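Side-chain contacts in restriction endonuclease r.bpuji (Bacillus pumilus, PDB 2VLA), which recognises a specific DNA sequence through this N-terminal recognition domain and, as a whole protein, probably cleaves DNA as a restriction endonuclease: residues T12-K17 with N117-L122; K195-G200 with Y205-I210; Q213-E218 with I223-N228. All blocks are in the same frame, centred on the assembly; numbering follows the deposited sequence.

Contact 1: residues T12-K17 with N117-L122; sequences TIIRGK and NGMDKL. With nucleotides of chain C; nucleotides of chain B.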
# COMPACT_ATOMS: atom_id res chain seq x y z
N THR A 12 -4.02 8.33 -1.61
CA THR A 12 -4.73 7.13 -1.23
C THR A 12 -4.04 5.86 -1.69
O THR A 12 -3.12 5.89 -2.58
CB THR A 12 -6.17 7.09 -1.78
OG1 THR A 12 -6.15 7.13 -3.19
CG2 THR A 12 -6.98 8.25 -1.26
N ILE A 13 -4.47 4.75 -1.07
CA ILE A 13 -4.34 3.43 -1.64
C ILE A 13 -5.75 2.88 -1.81
O ILE A 13 -6.71 3.42 -1.26
CB ILE A 13 -3.47 2.49 -0.77
CG1 ILE A 13 -4.13 2.21 0.59
CG2 ILE A 13 -2.04 3.08 -0.58
CD1 ILE A 13 -3.69 0.92 1.23
N ILE A 14 -5.85 1.83 -2.59
CA ILE A 14 -7.11 1.15 -2.88
C ILE A 14 -7.77 0.75 -1.58
O ILE A 14 -7.12 0.37 -0.61
CB ILE A 14 -6.86 -0.06 -3.80
CG1 ILE A 14 -6.64 0.43 -5.25
CG2 ILE A 14 -8.03 -1.08 -3.73
CD1 ILE A 14 -6.11 -0.60 -6.17
N ARG A 15 -9.09 0.94 -1.53
CA ARG A 15 -9.87 0.63 -0.34
C ARG A 15 -10.08 -0.88 -0.18
O ARG A 15 -10.39 -1.56 -1.14
CB ARG A 15 -11.20 1.38 -0.41
CG ARG A 15 -12.03 1.29 0.88
CD ARG A 15 -13.16 2.32 0.92
NE ARG A 15 -12.63 3.67 1.09
CZ ARG A 15 -13.36 4.74 1.27
NH1 ARG A 15 -14.69 4.65 1.31
NH2 ARG A 15 -12.80 5.92 1.42
N GLY A 16 -9.85 -1.37 1.03
CA GLY A 16 -9.82 -2.82 1.26
C GLY A 16 -11.15 -3.55 1.13
O GLY A 16 -12.23 -2.93 1.25
N LYS A 17 -11.05 -4.83 0.84
CA LYS A 17 -12.21 -5.71 0.84
C LYS A 17 -11.97 -7.04 1.54
O LYS A 17 -12.91 -7.81 1.71
CB LYS A 17 -12.68 -6.00 -0.59
CG LYS A 17 -12.91 -4.78 -1.45
CD LYS A 17 -13.23 -5.18 -2.87
CE LYS A 17 -13.00 -4.05 -3.83
NZ LYS A 17 -14.03 -2.96 -3.72
N ASN A 117 2.30 5.14 -8.17
CA ASN A 117 2.22 3.78 -8.59
C ASN A 117 1.15 3.57 -9.67
O ASN A 117 0.39 4.49 -10.00
CB ASN A 117 1.97 2.87 -7.38
CG ASN A 117 0.64 3.15 -6.70
OD1 ASN A 117 -0.41 3.08 -7.35
ND2 ASN A 117 0.68 3.54 -5.41
N GLY A 118 1.08 2.36 -10.19
CA GLY A 118 0.11 2.03 -11.22
C GLY A 118 -1.12 1.33 -10.72
O GLY A 118 -1.87 0.74 -11.50
N MET A 119 -1.38 1.42 -9.42
CA MET A 119 -2.69 0.97 -8.87
C MET A 119 -3.78 2.01 -9.09
O MET A 119 -4.97 1.67 -9.21
CB MET A 119 -2.58 0.66 -7.39
CG MET A 119 -1.63 -0.40 -7.08
SD MET A 119 -1.84 -0.98 -5.44
CE MET A 119 -0.35 -1.77 -5.13
N ASP A 120 -3.38 3.28 -9.03
CA ASP A 120 -4.31 4.38 -9.08
C ASP A 120 -4.90 4.57 -10.48
O ASP A 120 -4.23 4.29 -11.50
CB ASP A 120 -3.61 5.69 -8.67
CG ASP A 120 -3.07 5.65 -7.24
OD1 ASP A 120 -3.58 4.88 -6.41
OD2 ASP A 120 -2.12 6.42 -6.96
N LYS A 121 -6.03 5.25 -10.53
CA LYS A 121 -6.65 5.68 -11.77
C LYS A 121 -5.76 6.77 -12.41
O LYS A 121 -5.12 7.53 -11.69
CB LYS A 121 -8.05 6.22 -11.49
CG LYS A 121 -8.91 6.49 -12.73
CD LYS A 121 -10.29 6.92 -12.32
CE LYS A 121 -11.21 7.23 -13.50
NZ LYS A 121 -11.59 6.03 -14.28
N LEU A 122 -5.73 6.85 -13.72
CA LEU A 122 -4.78 7.74 -14.41
C LEU A 122 -4.83 9.19 -13.91
O LEU A 122 -3.81 9.84 -13.79
CB LEU A 122 -4.99 7.72 -15.91
CG LEU A 122 -3.91 8.50 -16.71
CD1 LEU A 122 -2.56 7.81 -16.58
CD2 LEU A 122 -4.31 8.64 -18.18
P DA C 4 -12.76 -5.38 4.73
OP1 DA C 4 -12.90 -6.35 5.76
OP2 DA C 4 -11.47 -5.14 4.05
O5' DA C 4 -13.90 -5.51 3.68
C5' DA C 4 -15.19 -6.00 4.13
C4' DA C 4 -16.28 -5.38 3.29
O4' DA C 4 -16.46 -3.98 3.62
C3' DA C 4 -16.01 -5.40 1.77
O3' DA C 4 -17.24 -5.63 1.12
C2' DA C 4 -15.52 -3.99 1.51
C1' DA C 4 -16.42 -3.19 2.43
N9 DA C 4 -15.95 -1.87 2.76
C8 DA C 4 -14.64 -1.45 2.92
N7 DA C 4 -14.54 -0.19 3.26
C5 DA C 4 -15.85 0.27 3.35
C6 DA C 4 -16.40 1.50 3.65
N6 DA C 4 -15.74 2.61 3.99
N1 DA C 4 -17.77 1.58 3.65
C2 DA C 4 -18.49 0.48 3.32
N3 DA C 4 -18.09 -0.73 3.03
C4 DA C 4 -16.72 -0.77 3.04
P DC B 7 -11.66 9.46 -4.48
OP1 DC B 7 -11.76 10.88 -4.87
OP2 DC B 7 -10.48 9.02 -3.72
O5' DC B 7 -12.95 8.99 -3.64
C5' DC B 7 -14.25 9.33 -4.10
C4' DC B 7 -15.32 8.68 -3.23
O4' DC B 7 -15.30 7.23 -3.44
C3' DC B 7 -15.12 8.85 -1.72
O3' DC B 7 -16.38 9.10 -1.12
C2' DC B 7 -14.64 7.48 -1.25
C1' DC B 7 -15.43 6.60 -2.17
N1 DC B 7 -15.00 5.20 -2.34
C2 DC B 7 -15.98 4.23 -2.54
O2 DC B 7 -17.17 4.57 -2.48
N3 DC B 7 -15.61 2.95 -2.74
C4 DC B 7 -14.31 2.65 -2.83
N4 DC B 7 -13.95 1.39 -3.04
C5 DC B 7 -13.30 3.64 -2.64
C6 DC B 7 -13.68 4.88 -2.40
P DC B 6 -8.07 4.82 -7.40
OP1 DC B 6 -7.17 5.92 -7.84
OP2 DC B 6 -7.82 4.05 -6.15
O5' DC B 6 -9.61 5.30 -7.24
C5' DC B 6 -10.14 6.32 -8.09
C4' DC B 6 -11.35 6.94 -7.45
O4' DC B 6 -12.44 6.02 -7.47
C3' DC B 6 -11.18 7.36 -5.99
O3' DC B 6 -11.76 8.65 -5.84
C2' DC B 6 -11.91 6.27 -5.19
C1' DC B 6 -13.00 5.87 -6.15
N1 DC B 6 -13.47 4.50 -6.10
C2 DC B 6 -14.85 4.22 -6.03
O2 DC B 6 -15.65 5.14 -5.84
N3 DC B 6 -15.26 2.94 -6.14
C4 DC B 6 -14.38 1.95 -6.27
N4 DC B 6 -14.85 0.69 -6.35
C5 DC B 6 -12.98 2.22 -6.32
C6 DC B 6 -12.60 3.49 -6.26
O HOH W 1 -2.04 4.01 -4.37
O HOH W 2 -5.67 4.72 -4.47
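Ile-14 reaches across to Met-119 with its CD1 methyl, which lies 3.9 Å from Met-119 CB, the two side chains crossing at about a right angle. CG1 of Ile-14 stands anti to the carbonyl carbon (chi1 -77°), and the extended branch carries the methyl to the second loop. The polar link is made by water. One molecule donates to Thr-12 O at 2.8 Å and to Asp-120 OD1 at 2.7 Å, while accepting from Asn-117 ND2. A second accepts from Thr-12 OG1 at 2.8 Å and donates to the same Asp-120 OD1 and to OP2 of DC6 of chain B, 2.8 Å away. Through this second water the two loops of the recognition domain are joined to the DNA backbone. OP1 of that phosphate takes a nearly straight bond (173°) from Lys-121 N at 3.0 Å, at the N-cap of helix 122-130, where the helix end would probably favour the negative charge. Further out, Lys-128 pairs with Asp-120 OD2 and also bonds Thr-12 O. An Asx turn shapes the second loop, Asn-117 OD1 accepting from Met-119 N at 2.8 Å. Along the first loop, Arg-15 lays one guanidinium face over the DC7 base of chain B, C6 of that base lying 3.7 Å above the guanidinium plane, and Arg-15 NH1 donates to a guanine O6.

Contact 2: residues K195-G200 with Y205-I210; sequences KVRHPG and YSMQHI. With nucleotides of chain C; nucleotides of chain B.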
# COMPACT_ATOMS: atom_id res chain seq x y z
N LYS A 195 -4.55 16.00 13.74
CA LYS A 195 -5.27 14.92 13.07
C LYS A 195 -5.51 15.31 11.62
O LYS A 195 -5.39 16.48 11.25
CB LYS A 195 -6.60 14.65 13.77
CG LYS A 195 -6.45 14.09 15.17
CD LYS A 195 -7.78 13.66 15.74
CE LYS A 195 -7.64 13.16 17.17
NZ LYS A 195 -8.95 12.82 17.79
N VAL A 196 -5.82 14.32 10.80
CA VAL A 196 -6.16 14.58 9.40
C VAL A 196 -7.68 14.50 9.21
O VAL A 196 -8.26 13.46 9.39
CB VAL A 196 -5.49 13.53 8.48
CG1 VAL A 196 -5.95 13.72 7.05
CG2 VAL A 196 -3.95 13.61 8.61
N ARG A 197 -8.27 15.62 8.79
CA ARG A 197 -9.68 15.70 8.49
C ARG A 197 -9.84 16.62 7.27
O ARG A 197 -8.93 17.38 6.93
CB ARG A 197 -10.46 16.27 9.70
CG ARG A 197 -10.42 15.39 10.98
CD ARG A 197 -11.16 14.06 10.78
NE ARG A 197 -11.23 13.27 12.02
CZ ARG A 197 -10.32 12.38 12.41
NH1 ARG A 197 -9.22 12.19 11.69
NH2 ARG A 197 -10.48 11.72 13.55
N HIS A 198 -10.99 16.53 6.62
CA HIS A 198 -11.26 17.28 5.40
C HIS A 198 -12.65 17.90 5.52
O HIS A 198 -13.54 17.31 6.13
CB HIS A 198 -11.22 16.34 4.19
CG HIS A 198 -9.87 15.75 3.93
ND1 HIS A 198 -9.45 14.58 4.53
CD2 HIS A 198 -8.82 16.20 3.20
CE1 HIS A 198 -8.21 14.32 4.14
NE2 HIS A 198 -7.81 15.29 3.34
N PRO A 199 -12.82 19.12 4.98
CA PRO A 199 -14.04 19.88 5.23
C PRO A 199 -15.26 19.15 4.69
O PRO A 199 -15.30 18.83 3.51
CB PRO A 199 -13.83 21.19 4.47
CG PRO A 199 -12.44 21.20 4.01
CD PRO A 199 -11.85 19.86 4.16
N GLY A 200 -16.24 18.92 5.54
CA GLY A 200 -17.47 18.29 5.10
C GLY A 200 -17.35 16.81 4.73
O GLY A 200 -18.27 16.26 4.16
N TYR A 205 -12.96 9.02 4.52
CA TYR A 205 -12.32 9.74 3.43
C TYR A 205 -10.93 10.14 3.84
O TYR A 205 -9.97 9.96 3.07
CB TYR A 205 -13.14 10.97 3.08
CG TYR A 205 -12.59 11.74 1.91
CD1 TYR A 205 -12.82 11.31 0.61
CD2 TYR A 205 -11.83 12.88 2.09
CE1 TYR A 205 -12.33 12.00 -0.47
CE2 TYR A 205 -11.30 13.58 1.00
CZ TYR A 205 -11.56 13.13 -0.28
OH TYR A 205 -11.06 13.78 -1.39
N SER A 206 -10.80 10.63 5.06
CA SER A 206 -9.56 11.16 5.54
C SER A 206 -8.56 10.10 5.98
O SER A 206 -7.33 10.30 5.84
CB SER A 206 -9.83 12.08 6.73
OG SER A 206 -10.70 13.11 6.38
N MET A 207 -9.05 9.00 6.53
CA MET A 207 -8.21 8.10 7.30
C MET A 207 -8.21 6.63 6.85
O MET A 207 -7.27 5.91 7.19
CB MET A 207 -8.56 8.18 8.78
CG MET A 207 -7.99 9.40 9.49
SD MET A 207 -6.20 9.39 9.57
CE MET A 207 -5.95 7.99 10.68
N GLN A 208 -9.16 6.19 6.05
CA GLN A 208 -9.25 4.76 5.86
C GLN A 208 -7.99 4.24 5.15
O GLN A 208 -7.48 3.19 5.48
CB GLN A 208 -10.51 4.35 5.09
CG GLN A 208 -10.61 2.83 4.95
CD GLN A 208 -11.95 2.34 4.50
OE1 GLN A 208 -12.90 3.11 4.37
NE2 GLN A 208 -12.03 1.03 4.25
N HIS A 209 -7.49 4.99 4.17
CA HIS A 209 -6.30 4.56 3.42
C HIS A 209 -5.01 4.65 4.26
O HIS A 209 -4.04 3.94 3.99
CB HIS A 209 -6.12 5.38 2.12
CG HIS A 209 -6.05 6.85 2.35
ND1 HIS A 209 -7.17 7.59 2.64
CD2 HIS A 209 -5.00 7.71 2.35
CE1 HIS A 209 -6.81 8.84 2.84
NE2 HIS A 209 -5.50 8.94 2.63
N ILE A 210 -5.03 5.48 5.28
CA ILE A 210 -3.94 5.59 6.19
C ILE A 210 -3.93 4.45 7.17
O ILE A 210 -2.93 3.77 7.35
CB ILE A 210 -3.94 6.97 6.87
CG1 ILE A 210 -3.73 8.06 5.81
CG2 ILE A 210 -2.92 7.03 7.96
CD1 ILE A 210 -3.80 9.49 6.31
P DC C 3 -10.23 -2.66 10.03
OP1 DC C 3 -9.78 -4.01 10.43
OP2 DC C 3 -9.27 -1.62 9.65
O5' DC C 3 -11.24 -2.79 8.80
C5' DC C 3 -12.28 -3.76 8.83
C4' DC C 3 -13.26 -3.52 7.71
O4' DC C 3 -14.02 -2.33 7.96
C3' DC C 3 -12.59 -3.28 6.36
O3' DC C 3 -13.24 -3.96 5.30
C2' DC C 3 -12.74 -1.77 6.17
C1' DC C 3 -14.12 -1.62 6.75
N1 DC C 3 -14.55 -0.27 7.00
C2 DC C 3 -15.91 0.07 6.86
O2 DC C 3 -16.77 -0.82 6.59
N3 DC C 3 -16.27 1.35 7.08
C4 DC C 3 -15.36 2.26 7.41
N4 DC C 3 -15.76 3.51 7.62
C5 DC C 3 -13.98 1.93 7.52
C6 DC C 3 -13.63 0.68 7.28
P DA C 4 -12.76 -5.38 4.73
OP1 DA C 4 -12.90 -6.35 5.76
OP2 DA C 4 -11.47 -5.14 4.05
O5' DA C 4 -13.90 -5.51 3.68
C5' DA C 4 -15.19 -6.00 4.13
C4' DA C 4 -16.28 -5.38 3.29
O4' DA C 4 -16.46 -3.98 3.62
C3' DA C 4 -16.01 -5.40 1.77
O3' DA C 4 -17.24 -5.63 1.12
C2' DA C 4 -15.52 -3.99 1.51
C1' DA C 4 -16.42 -3.19 2.43
N9 DA C 4 -15.95 -1.87 2.76
C8 DA C 4 -14.64 -1.45 2.92
N7 DA C 4 -14.54 -0.19 3.26
C5 DA C 4 -15.85 0.27 3.35
C6 DA C 4 -16.40 1.50 3.65
N6 DA C 4 -15.74 2.61 3.99
N1 DA C 4 -17.77 1.58 3.65
C2 DA C 4 -18.49 0.48 3.32
N3 DA C 4 -18.09 -0.73 3.03
C4 DA C 4 -16.72 -0.77 3.04
P DG B 8 -16.67 10.32 -0.14
OP1 DG B 8 -16.29 11.56 -0.81
OP2 DG B 8 -16.09 10.05 1.19
O5' DG B 8 -18.25 10.20 0.03
C5' DG B 8 -19.07 10.32 -1.13
C4' DG B 8 -20.37 9.56 -0.95
O4' DG B 8 -20.11 8.14 -0.95
C3' DG B 8 -21.11 9.83 0.34
O3' DG B 8 -22.54 9.79 0.09
C2' DG B 8 -20.62 8.71 1.28
C1' DG B 8 -20.43 7.55 0.33
N9 DG B 8 -19.34 6.62 0.59
C8 DG B 8 -18.02 6.93 0.88
N7 DG B 8 -17.26 5.88 0.98
C5 DG B 8 -18.12 4.82 0.70
C6 DG B 8 -17.85 3.45 0.59
O6 DG B 8 -16.80 2.84 0.75
N1 DG B 8 -19.01 2.70 0.28
C2 DG B 8 -20.25 3.23 0.04
N2 DG B 8 -21.26 2.34 -0.25
N3 DG B 8 -20.51 4.53 0.12
C4 DG B 8 -19.40 5.26 0.44
O HOH W 3 -12.80 14.28 7.69
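His-198 and Ser-206 meet through a short, nearly straight hydrogen bond, 2.7 Å between His-198 ND1 and Ser-206 OG (171°), with the hydroxyl at the edge of the imidazole. Tyr-205 closes over a face of the same ring in a T-shaped stack: its CD2-CE2 edge points at the imidazole, the centroids are 5.2 Å apart and the planes almost perpendicular. With an alanine here, the face of His-198 would probably lose its cover, leaving the hydrogen bond to Ser-206 as the main restraint on the ring's rotation about CB-CG. Ser-206 OG also meets a water at 2.7 Å, which accepts from His-198 N and so ties the loop backbone to the helix. Tyr-205 lies against the DG8 phosphate of chain B, and helix 203-219 also carries the base contact: Gln-208 reads DA4 of chain C, OE1 accepting from N6 at 2.9 Å and NE2 donating to N7 at 3.0 Å, as expected of the recognition helix in a helix-turn-helix protein. Packing is slacker at the start of the loop. Val-196 is buried, yet its CB comes no closer to Met-207 SD than 4.3 Å; both side chains also lean on Ala-161 of helix 157-165. The exposed Arg-197 bends at chi2 (-67°), folding back until NH1 donates to Val-196 O at 2.8 Å and rests 3.8 Å from Met-207 CG.

Contact 3: residues Q213-E218 with I223-N228; sequences QLNYLE and IRIDGN. With nucleotides of chain C.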
# COMPACT_ATOMS: atom_id res chain seq x y z
N GLN A 213 -2.99 1.18 5.21
CA GLN A 213 -1.57 1.04 5.02
C GLN A 213 -0.94 0.46 6.29
O GLN A 213 -0.16 -0.52 6.24
CB GLN A 213 -0.94 2.39 4.63
CG GLN A 213 -1.20 2.76 3.18
CD GLN A 213 -0.66 4.12 2.82
OE1 GLN A 213 0.50 4.24 2.36
NE2 GLN A 213 -1.46 5.14 2.97
N LEU A 214 -1.27 1.03 7.46
CA LEU A 214 -0.75 0.50 8.68
C LEU A 214 -1.18 -0.97 8.88
O LEU A 214 -0.43 -1.77 9.38
CB LEU A 214 -1.13 1.38 9.88
CG LEU A 214 -0.51 2.76 9.85
CD1 LEU A 214 -1.10 3.64 10.91
CD2 LEU A 214 0.97 2.67 10.03
N ASN A 215 -2.44 -1.30 8.54
CA ASN A 215 -2.89 -2.69 8.62
C ASN A 215 -1.98 -3.65 7.88
O ASN A 215 -1.78 -4.78 8.32
CB ASN A 215 -4.33 -2.83 8.03
CG ASN A 215 -5.42 -2.34 8.96
OD1 ASN A 215 -5.19 -2.05 10.13
ND2 ASN A 215 -6.62 -2.25 8.41
N TYR A 216 -1.50 -3.26 6.70
CA TYR A 216 -0.66 -4.17 5.94
C TYR A 216 0.70 -4.37 6.61
O TYR A 216 1.23 -5.45 6.59
CB TYR A 216 -0.54 -3.72 4.44
CG TYR A 216 -1.90 -3.73 3.78
CD1 TYR A 216 -2.71 -4.85 3.86
CD2 TYR A 216 -2.41 -2.60 3.17
CE1 TYR A 216 -3.98 -4.85 3.35
CE2 TYR A 216 -3.70 -2.60 2.66
CZ TYR A 216 -4.48 -3.74 2.76
OH TYR A 216 -5.81 -3.74 2.31
N LEU A 217 1.20 -3.34 7.26
CA LEU A 217 2.41 -3.47 8.03
C LEU A 217 2.18 -4.34 9.30
O LEU A 217 3.10 -5.02 9.77
CB LEU A 217 2.94 -2.08 8.40
CG LEU A 217 4.42 -1.90 8.67
CD1 LEU A 217 5.26 -2.33 7.47
CD2 LEU A 217 4.71 -0.45 9.05
N GLU A 218 0.95 -4.33 9.83
CA GLU A 218 0.61 -5.18 10.94
C GLU A 218 0.44 -6.64 10.50
O GLU A 218 0.89 -7.56 11.19
CB GLU A 218 -0.68 -4.68 11.59
CG GLU A 218 -1.04 -5.41 12.89
CD GLU A 218 -2.30 -4.86 13.53
OE1 GLU A 218 -3.38 -5.00 12.90
OE2 GLU A 218 -2.19 -4.30 14.65
N ILE A 223 4.53 -4.43 12.94
CA ILE A 223 4.02 -3.50 13.94
C ILE A 223 2.80 -4.06 14.61
O ILE A 223 2.22 -5.03 14.15
CB ILE A 223 3.68 -2.15 13.33
CG1 ILE A 223 2.48 -2.27 12.36
CG2 ILE A 223 4.94 -1.52 12.65
CD1 ILE A 223 1.83 -0.96 11.90
N ARG A 224 2.41 -3.43 15.72
CA ARG A 224 1.14 -3.70 16.37
C ARG A 224 0.44 -2.36 16.61
O ARG A 224 1.05 -1.42 17.14
CB ARG A 224 1.38 -4.42 17.70
CG ARG A 224 0.10 -4.88 18.39
CD ARG A 224 0.01 -6.41 18.47
NE ARG A 224 -0.92 -6.98 17.49
CZ ARG A 224 -2.10 -6.45 17.17
NH1 ARG A 224 -2.50 -5.33 17.75
NH2 ARG A 224 -2.88 -7.03 16.28
N ILE A 225 -0.79 -2.26 16.11
CA ILE A 225 -1.59 -1.07 16.26
C ILE A 225 -2.55 -1.31 17.42
O ILE A 225 -3.36 -2.22 17.37
CB ILE A 225 -2.47 -0.84 14.98
CG1 ILE A 225 -1.63 -0.79 13.70
CG2 ILE A 225 -3.28 0.46 15.12
CD1 ILE A 225 -2.47 -0.90 12.43
N ASP A 226 -2.43 -0.53 18.46
CA ASP A 226 -3.44 -0.57 19.53
C ASP A 226 -4.28 0.71 19.49
O ASP A 226 -4.26 1.45 18.52
CB ASP A 226 -2.81 -0.86 20.89
CG ASP A 226 -1.94 0.27 21.41
OD1 ASP A 226 -2.39 1.43 21.45
OD2 ASP A 226 -0.80 -0.03 21.87
N GLY A 227 -5.16 0.87 20.47
CA GLY A 227 -6.08 2.01 20.49
C GLY A 227 -5.36 3.36 20.54
O GLY A 227 -5.92 4.39 20.14
N ASN A 228 -4.17 3.35 21.14
CA ASN A 228 -3.45 4.57 21.46
C ASN A 228 -2.25 4.79 20.53
O ASN A 228 -1.92 5.93 20.19
CB ASN A 228 -2.91 4.52 22.91
CG ASN A 228 -4.01 4.55 23.97
OD1 ASN A 228 -3.79 4.14 25.11
ND2 ASN A 228 -5.15 5.06 23.62
P DC C 3 -10.23 -2.66 10.03
OP1 DC C 3 -9.78 -4.01 10.43
OP2 DC C 3 -9.27 -1.62 9.65
O5' DC C 3 -11.24 -2.79 8.80
C5' DC C 3 -12.28 -3.76 8.83
C4' DC C 3 -13.26 -3.52 7.71
O4' DC C 3 -14.02 -2.33 7.96
C3' DC C 3 -12.59 -3.28 6.36
O3' DC C 3 -13.24 -3.96 5.30
C2' DC C 3 -12.74 -1.77 6.17
C1' DC C 3 -14.12 -1.62 6.75
N1 DC C 3 -14.55 -0.27 7.00
C2 DC C 3 -15.91 0.07 6.86
O2 DC C 3 -16.77 -0.82 6.59
N3 DC C 3 -16.27 1.35 7.08
C4 DC C 3 -15.36 2.26 7.41
N4 DC C 3 -15.76 3.51 7.62
C5 DC C 3 -13.98 1.93 7.52
C6 DC C 3 -13.63 0.68 7.28
O HOH W 4 -4.43 -4.47 16.39
O HOH W 5 1.38 -7.74 14.42
O HOH W 6 -5.31 -7.05 14.61
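Glu-218 OE2 is gripped by several groups at the end of the helical segment. Ile-225 N donates to it at 2.9 Å (169°), meeting the oxygen on its anti side and somewhat out of the carboxylate plane. A water 2.8 Å from Glu-218 OE2 gives it a second hydrogen bond and also bonds the strand backbone. Arg-224, in one of its two conformers, adds charge instead of an N-H: OE2 sits over a guanidinium face, 3.3 Å from NH2, in a salt bridge without a directed bond. An extended chain, with CG anti to the backbone N (chi1 -173°), carries the carboxylate to the strand. Beneath it the contact is apolar. Ile-223 CD1 lies 4.2 Å from Leu-214 CD2, and its other branch, CG2, is 3.8 Å from Leu-217 CD2 in the modelled conformer of Leu-217. Ile-225 CD1 reaches Leu-214 CB at 3.7 Å. Helix 203-219 is thereby packed on strand 223-225, the first strand of a two-stranded antiparallel hairpin that follows the recognition helix much as the wing does in winged-helix domains. The axes of helix 213-218 and strand 223-225 approach to 7.4 Å, their directions 129° apart. Towards the DNA, Asn-215 ND2 donates to OP2 of DC3 of chain C at 3.0 Å, while Arg-211 holds Asn-215 OD1 and so probably helps fix which end of the amide faces the phosphate. With a strand N-H and a water on one oxygen, and the guanidinium in this conformer, the Glu-218 carboxylate is likely to stay ionised, and the backbone bond should set strand against helix even if Arg-224 moves.

From the N terminus, the chain first passes through loop 12-17 and returns about a hundred residues later at 117-122; contact 1 closes this long, mostly helical excursion. Contacts 2 and 3 follow in series, each a short closure, and none of the three encloses or crosses another. Contact 2 folds the loop before helix 203-219 onto the early part of that helix, and contact 3 folds the strand after it onto the later part. Contact 1 joins them from the side: Arg-15 and Thr-12 pack on Gln-208 and His-209, and Ile-13 on Gln-213 and Tyr-216. The DNA-reading helix is thus braced by its preceding loop, its following hairpin and the N-terminal loop.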